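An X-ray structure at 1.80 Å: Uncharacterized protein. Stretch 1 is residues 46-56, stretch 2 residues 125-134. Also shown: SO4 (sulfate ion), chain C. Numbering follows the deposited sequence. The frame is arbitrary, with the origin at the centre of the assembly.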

ATOM      1  N   CYS A  46       7.751  -7.358  15.359  1.00 14.16           N
ATOM      2  CA  CYS A  46       8.348  -6.060  15.653  1.00 13.66           C
ATOM      3  C   CYS A  46       9.249  -5.545  14.570  1.00 13.24           C
ATOM      4  O   CYS A  46       9.657  -4.378  14.622  1.00 13.11           O
ATOM      5  N   ARG A  47       9.562  -6.373  13.564  1.00 13.07           N
ATOM      6  CA  ARG A  47      10.477  -5.931  12.508  1.00 12.89           C
ATOM      7  C   ARG A  47       9.942  -4.684  11.789  1.00 12.62           C
ATOM      8  O   ARG A  47       8.742  -4.599  11.462  1.00 12.49           O
ATOM      9  N   GLY A  48      10.839  -3.738  11.539  1.00 12.55           N
ATOM     10  CA  GLY A  48      10.505  -2.500  10.862  1.00 12.61           C
ATOM     11  C   GLY A  48       9.526  -1.593  11.623  1.00 12.49           C
ATOM     12  O   GLY A  48       8.954  -0.683  11.028  1.00 12.59           O
ATOM     13  N   TYR A  49       9.359  -1.837  12.916  1.00 12.39           N
ATOM     14  CA  TYR A  49       8.327  -1.189  13.725  1.00 12.35           C
ATOM     15  C   TYR A  49       6.957  -1.273  13.033  1.00 12.28           C
ATOM     16  O   TYR A  49       6.252  -0.280  12.935  1.00 12.35           O
ATOM     17  N   ARG A  50       6.600  -2.464  12.523  1.00 12.24           N
ATOM     18  CA  ARG A  50       5.346  -2.635  11.787  1.00 12.28           C
ATOM     19  C   ARG A  50       4.145  -2.118  12.568  1.00 12.28           C
ATOM     20  O   ARG A  50       4.005  -2.440  13.776  1.00 12.31           O
ATOM     21  N   ILE A  51       3.271  -1.381  11.881  1.00 12.36           N
ATOM     22  CA  ILE A  51       1.940  -1.061  12.387  1.00 12.52           C
ATOM     23  C   ILE A  51       0.863  -1.691  11.508  1.00 12.81           C
ATOM     24  O   ILE A  51       1.115  -2.066  10.360  1.00 12.83           O
ATOM     25  N   ILE A  52      -0.320  -1.836  12.084  1.00 13.22           N
ATOM     26  CA  ILE A  52      -1.536  -2.205  11.338  1.00 13.69           C
ATOM     27  C   ILE A  52      -2.495  -1.024  11.464  1.00 14.02           C
ATOM     28  O   ILE A  52      -2.727  -0.510  12.564  1.00 14.05           O
ATOM     29  N   ILE A  53      -3.027  -0.586  10.334  1.00 14.46           N
ATOM     30  CA  ILE A  53      -4.036   0.441  10.279  1.00 14.98           C
ATOM     31  C   ILE A  53      -5.285  -0.291   9.844  1.00 15.76           C
ATOM     32  O   ILE A  53      -5.277  -0.946   8.781  1.00 15.67           O
ATOM     33  N   ARG A  54      -6.328  -0.221  10.683  1.00 16.64           N
ATOM     34  CA  ARG A  54      -7.515  -1.029  10.511  1.00 17.62           C
ATOM     35  C   ARG A  54      -8.796  -0.204  10.600  1.00 18.17           C
ATOM     36  O   ARG A  54      -8.938   0.666  11.461  1.00 17.95           O
ATOM     37  N   TYR A  55      -9.723  -0.492   9.696  1.00 18.82           N
ATOM     38  CA  TYR A  55     -11.019   0.177   9.698  1.00 19.77           C
ATOM     39  C   TYR A  55     -11.888  -0.514  10.736  1.00 20.56           C
ATOM     40  O   TYR A  55     -12.133  -1.717  10.628  1.00 20.75           O
ATOM     41  N   LEU A  56     -12.341   0.245  11.723  1.00 21.28           N
ATOM     42  CA  LEU A  56     -13.189  -0.270  12.790  1.00 22.53           C
ATOM     43  C   LEU A  56     -14.660  -0.304  12.369  1.00 24.09           C
ATOM     44  O   LEU A  56     -15.281  -1.354  12.362  1.00 24.30           O
ATOM     45  N   SER A 125     -12.135 -11.148   7.556  1.00 25.04           N
ATOM     46  CA  SER A 125     -11.588 -10.194   6.627  1.00 23.77           C
ATOM     47  C   SER A 125     -11.998  -8.795   7.102  1.00 22.83           C
ATOM     48  O   SER A 125     -13.193  -8.514   7.288  1.00 22.67           O
HETATM   49  N   MSE A 126     -10.991  -7.951   7.335  1.00 21.58           N
HETATM   50  CA  MSE A 126     -11.172  -6.567   7.760  1.00 21.15           C
HETATM   51  C   MSE A 126     -10.477  -5.684   6.771  1.00 20.30           C
HETATM   52  O   MSE A 126      -9.478  -6.100   6.146  1.00 20.10           O
ATOM     53  N   LEU A 127     -10.957  -4.465   6.586  1.00 19.55           N
ATOM     54  CA  LEU A 127     -10.236  -3.498   5.739  1.00 18.95           C
ATOM     55  C   LEU A 127      -9.037  -2.990   6.554  1.00 18.10           C
ATOM     56  O   LEU A 127      -9.203  -2.386   7.592  1.00 17.68           O
ATOM     57  N   HIS A 128      -7.835  -3.308   6.100  1.00 17.33           N
ATOM     58  CA  HIS A 128      -6.637  -2.981   6.895  1.00 16.75           C
ATOM     59  C   HIS A 128      -5.414  -3.021   6.034  1.00 16.04           C
ATOM     60  O   HIS A 128      -5.407  -3.692   5.001  1.00 16.04           O
ATOM     61  N   LEU A 129      -4.365  -2.321   6.462  1.00 15.32           N
ATOM     62  CA  LEU A 129      -3.099  -2.397   5.780  1.00 14.90           C
ATOM     63  C   LEU A 129      -1.953  -2.354   6.779  1.00 14.38           C
ATOM     64  O   LEU A 129      -2.145  -2.024   7.948  1.00 14.21           O
ATOM     65  N   HIS A 130      -0.787  -2.722   6.278  1.00 14.05           N
ATOM     66  CA  HIS A 130       0.449  -2.846   7.066  1.00 13.72           C
ATOM     67  C   HIS A 130       1.378  -1.740   6.623  1.00 13.46           C
ATOM     68  O   HIS A 130       1.454  -1.435   5.444  1.00 13.45           O
HETATM   69  N   MSE A 131       2.123  -1.181   7.564  1.00 13.12           N
HETATM   70  CA  MSE A 131       3.121  -0.146   7.254  1.00 13.00           C
HETATM   71  C   MSE A 131       4.345  -0.399   8.135  1.00 12.68           C
HETATM   72  O   MSE A 131       4.218  -0.916   9.270  1.00 12.56           O
ATOM     73  N   TRP A 132       5.528  -0.110   7.605  1.00 12.57           N
ATOM     74  CA  TRP A 132       6.771  -0.347   8.344  1.00 12.47           C
ATOM     75  C   TRP A 132       7.856   0.535   7.773  1.00 12.59           C
ATOM     76  O   TRP A 132       7.639   1.236   6.752  1.00 12.75           O
ATOM     77  N   GLY A 133       8.992   0.544   8.445  1.00 12.56           N
ATOM     78  CA  GLY A 133      10.146   1.375   8.035  1.00 12.72           C
ATOM     79  C   GLY A 133      11.319   0.515   7.584  1.00 12.71           C
ATOM     80  O   GLY A 133      11.503  -0.628   8.075  1.00 12.59           O
ATOM     81  N   ARG A 134      12.113   1.070   6.663  1.00 12.94           N
ATOM     82  CA  ARG A 134      13.355   0.488   6.198  1.00 13.09           C
ATOM     83  C   ARG A 134      14.547   1.400   6.507  1.00 13.39           C
ATOM     84  O   ARG A 134      14.465   2.636   6.472  1.00 13.56           O
TER

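The two strands run antiparallel (164° between their directions, closest axis approach 4.7 Å). Within each, successive side chains alternate between two faces: His 128, His 130, Ile 52 and Arg 54 on one, Leu 129, Met 131, Ile 51 and Ile 53 on the other.

Met 126, a selenomethionine with chi1 m and chi2 t, points toward stretch 1 and sets its SE over one face of the Arg 54 guanidinium, 3.6 Å from Arg 54 CZ. Arg 54 NE donates a hydrogen bond to Tyr 55 O (3.0 Å, N-H...O angle 134°). Leu 127 (t, p) packs its CB 3.8 Å from Tyr 55 CB; water 2 accepts from Leu 127 N (2.9 Å) and donates to Tyr 55 O (3.0 Å).

His 128 takes chi1 p, its ring fixed at both nitrogens: ND1 donates to Met 126 O (2.8 Å) and NE2 to sulfate O1 (2.9 Å). Ile 52 CG2 lies 4.0 Å from His 128 CD2. On the other face, Leu 129 (p, p) brings CD1 to 4.0 Å from Ile 53 CD1.

His 130, chi1 m, donates from NE2 to sulfate O3 (2.9 Å), so the two histidines share one anion, probably acquired from the crystallisation liquor. Water 1 joins His 130 ND1 (2.8 Å) to Ile 51 O (2.9 Å) and Arg 50 NE (2.9 Å).

Met 131, also selenomethionine, is extended through chi2 (t, t, then m); its CB sits 3.7 Å from Ile 51 CG1 and its CE 4.2 Å from Ile 53 CD1.

Trp 132 (chi1 p) starts sideways and its ring leads away, yet CB remains 3.7 Å from Arg 50 CG. Gly 133 N donates to Gly 48 O (2.9 Å). An ideal CB on Gly 48 would lie 3.1 Å from Gly 133 O, a tight fit, and the positive phi of Gly 48 also favours glycine.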

ATOM      1  CB  CYS A  46       9.145  -6.109  16.971  1.00 13.87           C
ATOM      2  SG  CYS A  46      10.606  -7.154  16.985  1.00 14.20           S
ATOM      3  CB  ARG A  47      10.709  -7.012  11.469  1.00 13.15           C
ATOM      4  CG  ARG A  47      11.336  -8.288  12.041  1.00 13.42           C
ATOM      5  CD  ARG A  47      11.463  -9.364  10.991  1.00 13.81           C
ATOM      6  NE  ARG A  47      10.147  -9.662  10.431  1.00 13.93           N
ATOM      7  CZ  ARG A  47       9.891  -9.976   9.163  1.00 14.23           C
ATOM      8  NH1 ARG A  47      10.860 -10.117   8.270  1.00 14.51           N
ATOM      9  NH2 ARG A  47       8.651 -10.185   8.800  1.00 14.36           N
ATOM     10  CB  TYR A  49       8.708   0.284  14.031  1.00 12.57           C
ATOM     11  CG  TYR A  49      10.113   0.566  14.538  1.00 12.78           C
ATOM     12  CD1 TYR A  49      10.832  -0.363  15.307  1.00 12.74           C
ATOM     13  CD2 TYR A  49      10.724   1.767  14.259  1.00 13.15           C
ATOM     14  CE1 TYR A  49      12.109  -0.077  15.759  1.00 12.99           C
ATOM     15  CE2 TYR A  49      11.980   2.089  14.752  1.00 13.46           C
ATOM     16  CZ  TYR A  49      12.679   1.171  15.489  1.00 13.36           C
ATOM     17  OH  TYR A  49      13.929   1.455  15.923  1.00 13.71           O
ATOM     18  CB  ARG A  50       5.091  -4.106  11.491  1.00 12.39           C
ATOM     19  CG  ARG A  50       5.770  -4.667  10.286  1.00 12.54           C
ATOM     20  CD  ARG A  50       5.534  -6.181  10.222  1.00 12.79           C
ATOM     21  NE  ARG A  50       4.186  -6.503   9.786  1.00 13.00           N
ATOM     22  CZ  ARG A  50       3.799  -7.711   9.340  1.00 13.42           C
ATOM     23  NH1 ARG A  50       4.623  -8.757   9.364  1.00 13.66           N
ATOM     24  NH2 ARG A  50       2.556  -7.867   8.889  1.00 13.68           N
ATOM     25  CB  ILE A  51       1.685   0.453  12.493  1.00 12.57           C
ATOM     26  CG1 ILE A  51       1.793   1.115  11.126  1.00 12.66           C
ATOM     27  CG2 ILE A  51       2.606   1.064  13.551  1.00 12.58           C
ATOM     28  CD1 ILE A  51       1.317   2.549  11.087  1.00 12.91           C
ATOM     29  CB  ILE A  52      -2.196  -3.448  11.922  1.00 14.01           C
ATOM     30  CG1 ILE A  52      -1.212  -4.629  11.949  1.00 14.06           C
ATOM     31  CG2 ILE A  52      -3.465  -3.822  11.132  1.00 14.39           C
ATOM     32  CD1 ILE A  52      -1.668  -5.784  12.828  1.00 14.49           C
ATOM     33  CB  ILE A  53      -3.683   1.524   9.248  1.00 15.03           C
ATOM     34  CG1 ILE A  53      -2.327   2.141   9.598  1.00 14.86           C
ATOM     35  CG2 ILE A  53      -4.815   2.569   9.173  1.00 15.38           C
ATOM     36  CD1 ILE A  53      -1.867   3.219   8.635  1.00 15.08           C
ATOM     37  CB  ARG A  54      -7.517  -2.176  11.533  1.00 18.41           C
ATOM     38  CG  ARG A  54      -8.804  -2.995  11.604  1.00 19.59           C
ATOM     39  CD  ARG A  54      -9.734  -2.424  12.632  1.00 20.61           C
ATOM     40  NE  ARG A  54     -10.934  -3.250  12.862  1.00 22.01           N
ATOM     41  CZ  ARG A  54     -11.063  -4.191  13.809  1.00 23.02           C
ATOM     42  NH1 ARG A  54     -10.079  -4.495  14.659  1.00 23.33           N
ATOM     43  NH2 ARG A  54     -12.211  -4.832  13.904  1.00 24.21           N
ATOM     44  CB  TYR A  55     -11.650   0.028   8.313  1.00 20.21           C
ATOM     45  CG  TYR A  55     -13.066   0.528   8.191  1.00 20.97           C
ATOM     46  CD1 TYR A  55     -13.430   1.778   8.670  1.00 21.04           C
ATOM     47  CD2 TYR A  55     -14.032  -0.242   7.530  1.00 21.70           C
ATOM     48  CE1 TYR A  55     -14.755   2.236   8.539  1.00 21.80           C
ATOM     49  CE2 TYR A  55     -15.343   0.219   7.382  1.00 22.40           C
ATOM     50  CZ  TYR A  55     -15.694   1.448   7.912  1.00 22.30           C
ATOM     51  OH  TYR A  55     -17.010   1.922   7.750  1.00 23.22           O
ATOM     52  CB  LEU A  56     -13.031   0.593  14.057  1.00 22.33           C
ATOM     53  CG  LEU A  56     -11.648   0.637  14.688  1.00 21.73           C
ATOM     54  CD1 LEU A  56     -11.495   1.827  15.652  1.00 21.80           C
ATOM     55  CD2 LEU A  56     -11.386  -0.674  15.401  1.00 21.87           C
ATOM     56  CB  SER A 125     -12.072 -10.474   5.208  1.00 23.92           C
ATOM     57  OG  SER A 125     -11.715  -9.431   4.314  1.00 23.40           O
HETATM   58  CB  MSE A 126     -10.500  -6.349   9.112  1.00 21.45           C
HETATM   59  CG  MSE A 126     -11.071  -7.209  10.207  1.00 22.20           C
HETATM   60 SE   MSE A 126      -9.885  -6.938  11.786  0.75 22.06          SE
HETATM   61  CE  MSE A 126      -8.899  -8.591  11.560  1.00 23.09           C
ATOM     62  CB  LEU A 127     -11.126  -2.341   5.337  1.00 19.49           C
ATOM     63  CG  LEU A 127     -10.498  -1.211   4.515  1.00 19.58           C
ATOM     64  CD1 LEU A 127      -9.995  -1.708   3.181  1.00 19.56           C
ATOM     65  CD2 LEU A 127     -11.500  -0.074   4.365  1.00 20.23           C
ATOM     66  CB  HIS A 128      -6.483  -3.921   8.115  1.00 16.96           C
ATOM     67  CG  HIS A 128      -6.026  -5.311   7.779  1.00 17.21           C
ATOM     68  ND1 HIS A 128      -6.802  -6.208   7.070  1.00 17.75           N
ATOM     69  CD2 HIS A 128      -4.848  -5.940   8.010  1.00 17.32           C
ATOM     70  CE1 HIS A 128      -6.144  -7.348   6.932  1.00 17.85           C
ATOM     71  NE2 HIS A 128      -4.948  -7.207   7.490  1.00 17.65           N
ATOM     72  CB  LEU A 129      -2.945  -1.330   4.706  1.00 15.06           C
ATOM     73  CG  LEU A 129      -2.934   0.158   5.033  1.00 15.19           C
ATOM     74  CD1 LEU A 129      -1.610   0.617   5.621  1.00 14.98           C
ATOM     75  CD2 LEU A 129      -3.235   0.956   3.770  1.00 15.52           C
ATOM     76  CB  HIS A 130       1.136  -4.178   6.766  1.00 13.86           C
ATOM     77  CG  HIS A 130       0.271  -5.355   7.026  1.00 14.18           C
ATOM     78  ND1 HIS A 130       0.114  -5.879   8.284  1.00 14.34           N
ATOM     79  CD2 HIS A 130      -0.553  -6.055   6.208  1.00 14.51           C
ATOM     80  CE1 HIS A 130      -0.770  -6.867   8.230  1.00 14.62           C
ATOM     81  NE2 HIS A 130      -1.151  -7.022   6.971  1.00 14.69           N
HETATM   82  CB  MSE A 131       2.518   1.244   7.485  1.00 13.22           C
HETATM   83  CG  MSE A 131       3.496   2.338   7.156  1.00 13.38           C
HETATM   84 SE   MSE A 131       2.706   4.148   7.343  1.00 13.94          SE
HETATM   85  CE  MSE A 131       1.326   4.000   5.968  1.00 14.19           C
ATOM     86  CB  TRP A 132       7.170  -1.841   8.273  1.00 12.38           C
ATOM     87  CG  TRP A 132       7.406  -2.291   6.868  1.00 12.44           C
ATOM     88  CD1 TRP A 132       8.608  -2.382   6.229  1.00 12.50           C
ATOM     89  CD2 TRP A 132       6.411  -2.697   5.908  1.00 12.51           C
ATOM     90  NE1 TRP A 132       8.424  -2.783   4.921  1.00 12.60           N
ATOM     91  CE2 TRP A 132       7.093  -2.995   4.703  1.00 12.61           C
ATOM     92  CE3 TRP A 132       5.015  -2.832   5.943  1.00 12.54           C
ATOM     93  CZ2 TRP A 132       6.437  -3.437   3.551  1.00 12.72           C
ATOM     94  CZ3 TRP A 132       4.362  -3.215   4.784  1.00 12.66           C
ATOM     95  CH2 TRP A 132       5.063  -3.507   3.604  1.00 12.75           C
ATOM     96  CB  ARG A 134      13.307   0.170   4.682  1.00 13.17           C
ATOM     97  CG  ARG A 134      12.104  -0.664   4.241  1.00 13.03           C
ATOM     98  CD  ARG A 134      12.095  -2.063   4.882  1.00 12.86           C
ATOM     99  NE  ARG A 134      13.253  -2.860   4.493  1.00 12.97           N
ATOM    100  CZ  ARG A 134      13.363  -3.512   3.328  1.00 13.13           C
ATOM    101  NH1 ARG A 134      14.467  -4.171   3.080  1.00 13.34           N
ATOM    102  NH2 ARG A 134      12.379  -3.524   2.414  1.00 13.13           N
TER
HETATM  103  S   SO4 C 401      -2.785  -9.909   6.053  1.00 23.22           S
HETATM  104  O1  SO4 C 401      -3.280  -9.536   7.410  1.00 29.90           O
HETATM  105  O2  SO4 C 401      -3.651 -11.028   5.702  1.00 24.66           O
HETATM  106  O3  SO4 C 401      -2.969  -8.643   5.353  1.00 21.79           O
HETATM  107  O4  SO4 C 401      -1.429 -10.289   6.475  1.00 23.57           O
HETATM  108  O   HOH W   1       1.872  -4.860  10.196  1.00 11.36           O
HETATM  109  O   HOH W   2     -12.961  -3.701   8.531  1.00 20.43           O